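Long-range contacts in acetate kinase (Entamoeba histolytica, PDB 4H0O), which probably catalyses the reversible transfer of a phosphoryl group to acetate, giving acetyl phosphate: residues Asn15-Asn20 with Leu79-Leu84; Val37-Ser42 with Glu56-Gly61. All coordinates share one frame; numbering follows the deposited sequence.

Contact 1 of 2, residues Asn15-Asn20 with Leu79-Leu84; sequences NVLIFN and LIIQFL
Apolar contact alone joins strand residues Val16-Asn20 to helix residues Leu79-Leu84, and all five side chains that meet are buried. The two axes run nearly antiparallel, at 155°, and come no closer than 11.5 Å, so the gap between the backbones is bridged by the ends of long side chains. Aliphatic packing is carried by Leu17, whose CG stands anti to its backbone N (chi1 174°) and whose side chain leaves the backbone in the direction of the helix. Leu17 CD1 lies 4.1 Å from Leu84 CD1, the two chains crossing obliquely, while Leu17 CD2 rests 4.3 Å from Ile81 CG1.

The aromatic part belongs to Phe19, which presents its ring edge to the helix. Phe19 CE1 meets Ile80 CD1 tip to tip at 4.1 Å, and Phe19 CZ touches Ile81 CG1 at 4.2 Å, with the two side chains crossing at about a right angle. Leu17 CG lies over one face of the same ring, offset toward its rim, so the two strand side chains also pack on each other.

This is a helix packed on a strand of the mixed sheet of the ribonuclease H-like (ASKHA) fold. Leu17 and Phe19 face helix 73-86, while Val16 and Ile18 meet helix 390-402. Helix 129-143 adds Val136 and Ser140 against Phe19, and strand 26-31 brings Tyr28 against Leu17 and Ile80.

Contact 2 of 2, residues Val37-Ser42 with Glu56-Gly61; sequences VCSGKS and EHHLNG
An antiparallel beta hairpin, formed by strands 36-44 and 54-59, brings Cys38-Lys41 alongside Glu56-Leu59. Cys38 and Leu59 form a non-hydrogen-bonded pair with their side chains on the same face of the sheet. Cys38 SG and Leu59 CG both stand anti to their own backbone N, and Leu59 turns its CD1 branch back over the neighbouring strand, to 4.1 Å from Cys38 SG and 3.6 Å from Val37 O. The next non-hydrogen-bonded pair is Gly40 with His57; only His57 has a side chain for this face, and its ND1 is hydrogen-bonded to Tyr28 OH while its ring stacks on Phe83.

Ser39 and Lys41 point to the other face, together with Glu56 and His58. Ser39 OG sits between its backbone N and carbonyl carbon (chi1 70°) and approaches His58 CB at 3.6 Å. The imidazole of His58 swings along its own strand toward Glu56, whose extended chain brings the carboxylate within reach, while Ile63 of strand 62-67 touches both residues.

Two pairs of backbone hydrogen bonds, Ser39 with His58 and Lys41 with Glu56, hold the strands in register. The straightest runs from His58 N to Ser39 O at 2.7 Å, nearly along the carbonyl axis. The His58-Glu56 bond is likewise almost linear (168°): NE2 donates in its ring plane to OE2, 2.8 Å away, and meets this oxygen from above the carboxylate plane.

How the contacts relate
The contacts, with centres about 10 Å apart, share one mixed sheet: contact 1 packs helix 73-86 on strand 16-21, and contact 2 pairs two strands farther out, beyond strand 26-31. The helix connects them. Phe83 CE2 lies 3.9 Å from Cys38 SG, and Leu84 CD2 3.7 Å from the same sulfur, so Leu84 packs against both Leu17 and the hairpin. Contact 1 is close to the predicted active site: its segment 15-20 ends at Asn20, a predicted Mg(2+) ligand without contact to residues 79-84, and the side chain of Phe19 is about 7 Å from that of Arg97, predicted to bind substrate. In contact 2, the Lys41 side chain is about 9 Å from that of Asn20.

Contact 1 of 2, residues Asn15-Asn20 with Leu79-Leu84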
ATOM      1  N   ASN B  15     -29.212 -31.194  13.784  1.00 54.58           N
ATOM      2  CA  ASN B  15     -27.997 -30.761  14.457  1.00 46.79           C
ATOM      3  C   ASN B  15     -26.857 -30.573  13.458  1.00 46.50           C
ATOM      4  O   ASN B  15     -26.716 -31.351  12.510  1.00 43.85           O
ATOM      5  CB  ASN B  15     -27.590 -31.765  15.537  1.00 42.02           C
ATOM      6  CG  ASN B  15     -28.611 -31.872  16.654  1.00 45.99           C
ATOM      7  OD1 ASN B  15     -29.250 -30.888  17.028  1.00 54.44           O
ATOM      8  ND2 ASN B  15     -28.765 -33.074  17.196  1.00 46.47           N
ATOM      9  N   VAL B  16     -26.052 -29.536  13.669  1.00 42.49           N
ATOM     10  CA  VAL B  16     -24.894 -29.283  12.818  1.00 45.22           C
ATOM     11  C   VAL B  16     -23.626 -29.257  13.660  1.00 46.06           C
ATOM     12  O   VAL B  16     -23.528 -28.496  14.626  1.00 38.64           O
ATOM     13  CB  VAL B  16     -25.020 -27.951  12.046  1.00 40.85           C
ATOM     14  CG1 VAL B  16     -23.819 -27.747  11.136  1.00 38.83           C
ATOM     15  CG2 VAL B  16     -26.299 -27.930  11.232  1.00 37.20           C
ATOM     16  N   LEU B  17     -22.665 -30.102  13.297  1.00 35.79           N
ATOM     17  CA  LEU B  17     -21.382 -30.150  13.987  1.00 39.01           C
ATOM     18  C   LEU B  17     -20.381 -29.221  13.298  1.00 35.68           C
ATOM     19  O   LEU B  17     -20.093 -29.384  12.111  1.00 34.78           O
ATOM     20  CB  LEU B  17     -20.850 -31.586  13.997  1.00 32.86           C
ATOM     21  CG  LEU B  17     -19.446 -31.824  14.561  1.00 44.99           C
ATOM     22  CD1 LEU B  17     -19.376 -31.405  16.017  1.00 33.67           C
ATOM     23  CD2 LEU B  17     -19.037 -33.282  14.406  1.00 29.15           C
ATOM     24  N   ILE B  18     -19.861 -28.239  14.032  1.00 32.67           N
ATOM     25  CA  ILE B  18     -18.825 -27.357  13.492  1.00 36.68           C
ATOM     26  C   ILE B  18     -17.479 -27.624  14.161  1.00 38.48           C
ATOM     27  O   ILE B  18     -17.366 -27.577  15.388  1.00 36.52           O
ATOM     28  CB  ILE B  18     -19.188 -25.856  13.644  1.00 40.73           C
ATOM     29  CG1 ILE B  18     -20.193 -25.430  12.572  1.00 35.49           C
ATOM     30  CG2 ILE B  18     -17.949 -24.979  13.532  1.00 33.04           C
ATOM     31  CD1 ILE B  18     -21.616 -25.633  12.973  1.00 42.81           C
ATOM     32  N   PHE B  19     -16.462 -27.912  13.354  1.00 40.69           N
ATOM     33  CA  PHE B  19     -15.114 -28.102  13.878  1.00 38.12           C
ATOM     34  C   PHE B  19     -14.292 -26.823  13.760  1.00 41.81           C
ATOM     35  O   PHE B  19     -14.226 -26.212  12.692  1.00 36.21           O
ATOM     36  CB  PHE B  19     -14.405 -29.243  13.148  1.00 37.43           C
ATOM     37  CG  PHE B  19     -14.792 -30.612  13.633  1.00 43.81           C
ATOM     38  CD1 PHE B  19     -14.539 -30.992  14.943  1.00 32.73           C
ATOM     39  CD2 PHE B  19     -15.387 -31.526  12.775  1.00 42.40           C
ATOM     40  CE1 PHE B  19     -14.889 -32.255  15.392  1.00 37.06           C
ATOM     41  CE2 PHE B  19     -15.733 -32.790  13.216  1.00 37.41           C
ATOM     42  CZ  PHE B  19     -15.485 -33.155  14.527  1.00 38.46           C
ATOM     43  N   ASN B  20     -13.668 -26.423  14.863  1.00 45.30           N
ATOM     44  CA  ASN B  20     -12.770 -25.277  14.859  1.00 34.81           C
ATOM     45  C   ASN B  20     -11.351 -25.729  15.203  1.00 46.38           C
ATOM     46  O   ASN B  20     -11.031 -25.969  16.370  1.00 41.70           O
ATOM     47  CB  ASN B  20     -13.253 -24.219  15.852  1.00 35.13           C
ATOM     48  CG  ASN B  20     -12.555 -22.883  15.673  1.00 53.57           C
ATOM     49  OD1 ASN B  20     -11.586 -22.768  14.921  1.00 55.16           O
ATOM     50  ND2 ASN B  20     -13.045 -21.864  16.374  1.00 47.49           N
ATOM     51  N   LEU B  79     -12.782 -39.021  18.490  1.00 41.54           N
ATOM     52  CA  LEU B  79     -13.264 -39.220  19.854  1.00 44.52           C
ATOM     53  C   LEU B  79     -14.434 -38.288  20.184  1.00 42.09           C
ATOM     54  O   LEU B  79     -15.314 -38.640  20.971  1.00 41.84           O
ATOM     55  CB  LEU B  79     -12.118 -39.050  20.861  1.00 38.84           C
ATOM     56  CG  LEU B  79     -11.335 -40.313  21.249  1.00 49.07           C
ATOM     57  CD1 LEU B  79     -10.932 -41.129  20.031  1.00 56.49           C
ATOM     58  CD2 LEU B  79     -10.102 -39.962  22.069  1.00 53.39           C
ATOM     59  N   ILE B  80     -14.444 -37.106  19.571  1.00 37.69           N
ATOM     60  CA  ILE B  80     -15.560 -36.174  19.717  1.00 38.80           C
ATOM     61  C   ILE B  80     -16.828 -36.758  19.091  1.00 37.96           C
ATOM     62  O   ILE B  80     -17.890 -36.783  19.717  1.00 37.70           O
ATOM     63  CB  ILE B  80     -15.242 -34.805  19.075  1.00 38.70           C
ATOM     64  CG1 ILE B  80     -14.246 -34.026  19.939  1.00 41.06           C
ATOM     65  CG2 ILE B  80     -16.512 -33.986  18.887  1.00 33.03           C
ATOM     66  CD1 ILE B  80     -13.707 -32.766  19.282  1.00 33.95           C
ATOM     67  N   ILE B  81     -16.699 -37.224  17.850  1.00 32.50           N
ATOM     68  CA  ILE B  81     -17.792 -37.858  17.119  1.00 33.14           C
ATOM     69  C   ILE B  81     -18.321 -39.077  17.878  1.00 44.77           C
ATOM     70  O   ILE B  81     -19.533 -39.306  17.946  1.00 40.42           O
ATOM     71  CB  ILE B  81     -17.325 -38.277  15.701  1.00 42.87           C
ATOM     72  CG1 ILE B  81     -17.044 -37.037  14.847  1.00 37.79           C
ATOM     73  CG2 ILE B  81     -18.355 -39.169  15.022  1.00 38.61           C
ATOM     74  CD1 ILE B  81     -16.367 -37.337  13.522  1.00 33.34           C
ATOM     75  N   GLN B  82     -17.405 -39.846  18.457  1.00 45.52           N
ATOM     76  CA  GLN B  82     -17.765 -41.011  19.255  1.00 47.99           C
ATOM     77  C   GLN B  82     -18.563 -40.623  20.502  1.00 44.53           C
ATOM     78  O   GLN B  82     -19.539 -41.287  20.852  1.00 44.72           O
ATOM     79  CB  GLN B  82     -16.505 -41.788  19.645  1.00 55.44           C
ATOM     80  CG  GLN B  82     -16.726 -42.885  20.675  1.00 56.51           C
ATOM     81  CD  GLN B  82     -15.513 -43.785  20.823  1.00 79.47           C
ATOM     82  OE1 GLN B  82     -14.811 -44.061  19.849  1.00 75.50           O
ATOM     83  NE2 GLN B  82     -15.258 -44.243  22.045  1.00 79.87           N
ATOM     84  N   PHE B  83     -18.149 -39.543  21.160  1.00 34.22           N
ATOM     85  CA  PHE B  83     -18.838 -39.054  22.351  1.00 39.83           C
ATOM     86  C   PHE B  83     -20.279 -38.668  22.044  1.00 45.46           C
ATOM     87  O   PHE B  83     -21.184 -38.952  22.829  1.00 46.83           O
ATOM     88  CB  PHE B  83     -18.099 -37.851  22.941  1.00 36.44           C
ATOM     89  CG  PHE B  83     -18.892 -37.084  23.973  1.00 40.76           C
ATOM     90  CD1 PHE B  83     -18.901 -37.487  25.302  1.00 41.18           C
ATOM     91  CD2 PHE B  83     -19.609 -35.949  23.619  1.00 43.83           C
ATOM     92  CE1 PHE B  83     -19.621 -36.779  26.254  1.00 47.67           C
ATOM     93  CE2 PHE B  83     -20.332 -35.239  24.565  1.00 42.82           C
ATOM     94  CZ  PHE B  83     -20.338 -35.655  25.882  1.00 50.77           C
ATOM     95  N   LEU B  84     -20.481 -38.005  20.909  1.00 42.39           N
ATOM     96  CA  LEU B  84     -21.804 -37.529  20.521  1.00 40.86           C
ATOM     97  C   LEU B  84     -22.748 -38.691  20.205  1.00 48.05           C
ATOM     98  O   LEU B  84     -23.941 -38.630  20.509  1.00 44.16           O
ATOM     99  CB  LEU B  84     -21.696 -36.573  19.329  1.00 37.80           C
ATOM    100  CG  LEU B  84     -20.857 -35.319  19.589  1.00 46.76           C
ATOM    101  CD1 LEU B  84     -20.544 -34.574  18.299  1.00 33.23           C
ATOM    102  CD2 LEU B  84     -21.562 -34.399  20.576  1.00 43.05           C
TER

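Contact 2 of 2, residues Val37-Ser42 with Glu56-Gly61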
ATOM      1  N   VAL B  37     -26.087 -26.802  21.606  1.00 52.45           N
ATOM      2  CA  VAL B  37     -26.596 -27.892  22.434  1.00 45.25           C
ATOM      3  C   VAL B  37     -25.450 -28.693  23.046  1.00 42.78           C
ATOM      4  O   VAL B  37     -25.607 -29.322  24.093  1.00 60.34           O
ATOM      5  CB  VAL B  37     -27.529 -28.828  21.633  1.00 52.08           C
ATOM      6  CG1 VAL B  37     -28.724 -28.057  21.116  1.00 54.20           C
ATOM      7  CG2 VAL B  37     -26.784 -29.467  20.474  1.00 44.23           C
ATOM      8  N   CYS B  38     -24.297 -28.657  22.382  1.00 42.54           N
ATOM      9  CA  CYS B  38     -23.107 -29.350  22.856  1.00 46.10           C
ATOM     10  C   CYS B  38     -21.860 -28.649  22.325  1.00 48.70           C
ATOM     11  O   CYS B  38     -21.874 -28.100  21.220  1.00 54.55           O
ATOM     12  CB  CYS B  38     -23.124 -30.812  22.402  1.00 45.19           C
ATOM     13  SG  CYS B  38     -21.937 -31.885  23.251  1.00 58.92           S
ATOM     14  N   SER B  39     -20.790 -28.660  23.118  1.00 42.41           N
ATOM     15  CA  SER B  39     -19.525 -28.043  22.730  1.00 43.89           C
ATOM     16  C   SER B  39     -18.387 -28.662  23.532  1.00 49.35           C
ATOM     17  O   SER B  39     -18.621 -29.283  24.571  1.00 53.43           O
ATOM     18  CB  SER B  39     -19.563 -26.531  22.957  1.00 41.16           C
ATOM     19  OG  SER B  39     -19.568 -26.224  24.340  1.00 58.21           O
ATOM     20  N   GLY B  40     -17.156 -28.497  23.061  1.00 43.44           N
ATOM     21  CA  GLY B  40     -16.028 -29.090  23.754  1.00 51.09           C
ATOM     22  C   GLY B  40     -14.663 -28.662  23.261  1.00 39.74           C
ATOM     23  O   GLY B  40     -14.531 -28.080  22.182  1.00 45.33           O
ATOM     24  N   LYS B  41     -13.645 -28.953  24.066  1.00 44.31           N
ATOM     25  CA  LYS B  41     -12.261 -28.654  23.722  1.00 44.57           C
ATOM     26  C   LYS B  41     -11.394 -29.851  24.088  1.00 42.12           C
ATOM     27  O   LYS B  41     -11.561 -30.441  25.159  1.00 50.40           O
ATOM     28  CB  LYS B  41     -11.781 -27.405  24.471  1.00 53.91           C
ATOM     29  CG  LYS B  41     -12.662 -26.174  24.284  1.00 59.82           C
ATOM     30  CD  LYS B  41     -12.234 -25.022  25.186  1.00 67.02           C
ATOM     31  CE  LYS B  41     -13.154 -23.816  25.022  1.00 70.95           C
ATOM     32  NZ  LYS B  41     -12.821 -22.721  25.978  1.00 74.98           N
ATOM     33  N   SER B  42     -10.478 -30.219  23.197  1.00 47.20           N
ATOM     34  CA  SER B  42      -9.575 -31.336  23.450  1.00 43.43           C
ATOM     35  C   SER B  42      -8.335 -30.846  24.188  1.00 45.71           C
ATOM     36  O   SER B  42      -8.096 -29.640  24.271  1.00 52.21           O
ATOM     37  CB  SER B  42      -9.155 -31.991  22.139  1.00 40.15           C
ATOM     38  OG  SER B  42      -8.309 -31.133  21.396  1.00 47.92           O
ATOM     39  N   GLU B  56     -12.976 -31.720  27.447  1.00 50.87           N
ATOM     40  CA  GLU B  56     -14.053 -31.207  28.279  1.00 47.40           C
ATOM     41  C   GLU B  56     -15.307 -31.002  27.442  1.00 58.37           C
ATOM     42  O   GLU B  56     -15.317 -30.200  26.509  1.00 59.83           O
ATOM     43  CB  GLU B  56     -13.645 -29.895  28.952  1.00 51.56           C
ATOM     44  CG  GLU B  56     -14.748 -29.251  29.785  1.00 64.61           C
ATOM     45  CD  GLU B  56     -14.223 -28.179  30.721  1.00 72.78           C
ATOM     46  OE1 GLU B  56     -12.986 -28.014  30.807  1.00 72.61           O
ATOM     47  OE2 GLU B  56     -15.044 -27.502  31.375  1.00 76.17           O
ATOM     48  N   HIS B  57     -16.365 -31.732  27.773  1.00 52.88           N
ATOM     49  CA  HIS B  57     -17.619 -31.594  27.049  1.00 51.00           C
ATOM     50  C   HIS B  57     -18.644 -30.792  27.845  1.00 51.84           C
ATOM     51  O   HIS B  57     -18.833 -31.019  29.041  1.00 58.79           O
ATOM     52  CB  HIS B  57     -18.181 -32.968  26.686  1.00 50.15           C
ATOM     53  CG  HIS B  57     -17.353 -33.714  25.689  1.00 46.82           C
ATOM     54  ND1 HIS B  57     -17.404 -33.458  24.336  1.00 45.81           N
ATOM     55  CD2 HIS B  57     -16.458 -34.720  25.846  1.00 47.57           C
ATOM     56  CE1 HIS B  57     -16.576 -34.269  23.703  1.00 44.58           C
ATOM     57  NE2 HIS B  57     -15.991 -35.046  24.598  1.00 49.30           N
ATOM     58  N   HIS B  58     -19.286 -29.841  27.173  1.00 55.16           N
ATOM     59  CA  HIS B  58     -20.392 -29.097  27.758  1.00 50.27           C
ATOM     60  C   HIS B  58     -21.678 -29.531  27.061  1.00 59.92           C
ATOM     61  O   HIS B  58     -21.863 -29.299  25.863  1.00 54.26           O
ATOM     62  CB  HIS B  58     -20.159 -27.586  27.640  1.00 52.79           C
ATOM     63  CG  HIS B  58     -19.016 -27.091  28.478  1.00 65.03           C
ATOM     64  ND1 HIS B  58     -18.629 -25.763  28.504  1.00 68.50           N
ATOM     65  CD2 HIS B  58     -18.185 -27.742  29.316  1.00 67.69           C
ATOM     66  CE1 HIS B  58     -17.605 -25.629  29.325  1.00 71.17           C
ATOM     67  NE2 HIS B  58     -17.311 -26.809  29.834  1.00 67.48           N
ATOM     68  N   LEU B  59     -22.550 -30.190  27.819  1.00 64.60           N
ATOM     69  CA  LEU B  59     -23.750 -30.809  27.269  1.00 67.83           C
ATOM     70  C   LEU B  59     -24.949 -30.565  28.178  1.00 74.34           C
ATOM     71  O   LEU B  59     -24.971 -31.029  29.322  1.00 68.25           O
ATOM     72  CB  LEU B  59     -23.525 -32.312  27.085  1.00 62.77           C
ATOM     73  CG  LEU B  59     -24.726 -33.180  26.700  1.00 66.75           C
ATOM     74  CD1 LEU B  59     -25.343 -32.704  25.395  1.00 64.13           C
ATOM     75  CD2 LEU B  59     -24.316 -34.645  26.601  1.00 62.88           C
ATOM     76  N   ASN B  60     -25.928 -29.830  27.657  1.00 78.25           N
ATOM     77  CA  ASN B  60     -27.129 -29.481  28.405  1.00 80.29           C
ATOM     78  C   ASN B  60     -26.797 -28.909  29.776  1.00 83.57           C
ATOM     79  O   ASN B  60     -26.553 -27.711  29.922  1.00 83.62           O
ATOM     80  CB  ASN B  60     -28.042 -30.700  28.551  1.00 80.33           C
ATOM     81  CG  ASN B  60     -29.423 -30.337  29.060  1.00 90.66           C
ATOM     82  OD1 ASN B  60     -29.927 -29.247  28.794  1.00 86.02           O
ATOM     83  ND2 ASN B  60     -30.042 -31.251  29.798  1.00 81.96           N
ATOM     84  N   GLY B  61     -26.793 -29.781  30.776  1.00 80.84           N
ATOM     85  CA  GLY B  61     -26.481 -29.399  32.137  1.00 78.15           C
ATOM     86  C   GLY B  61     -25.067 -28.924  32.414  1.00 75.83           C
ATOM     87  O   GLY B  61     -24.873 -27.774  32.807  1.00 66.10           O
TER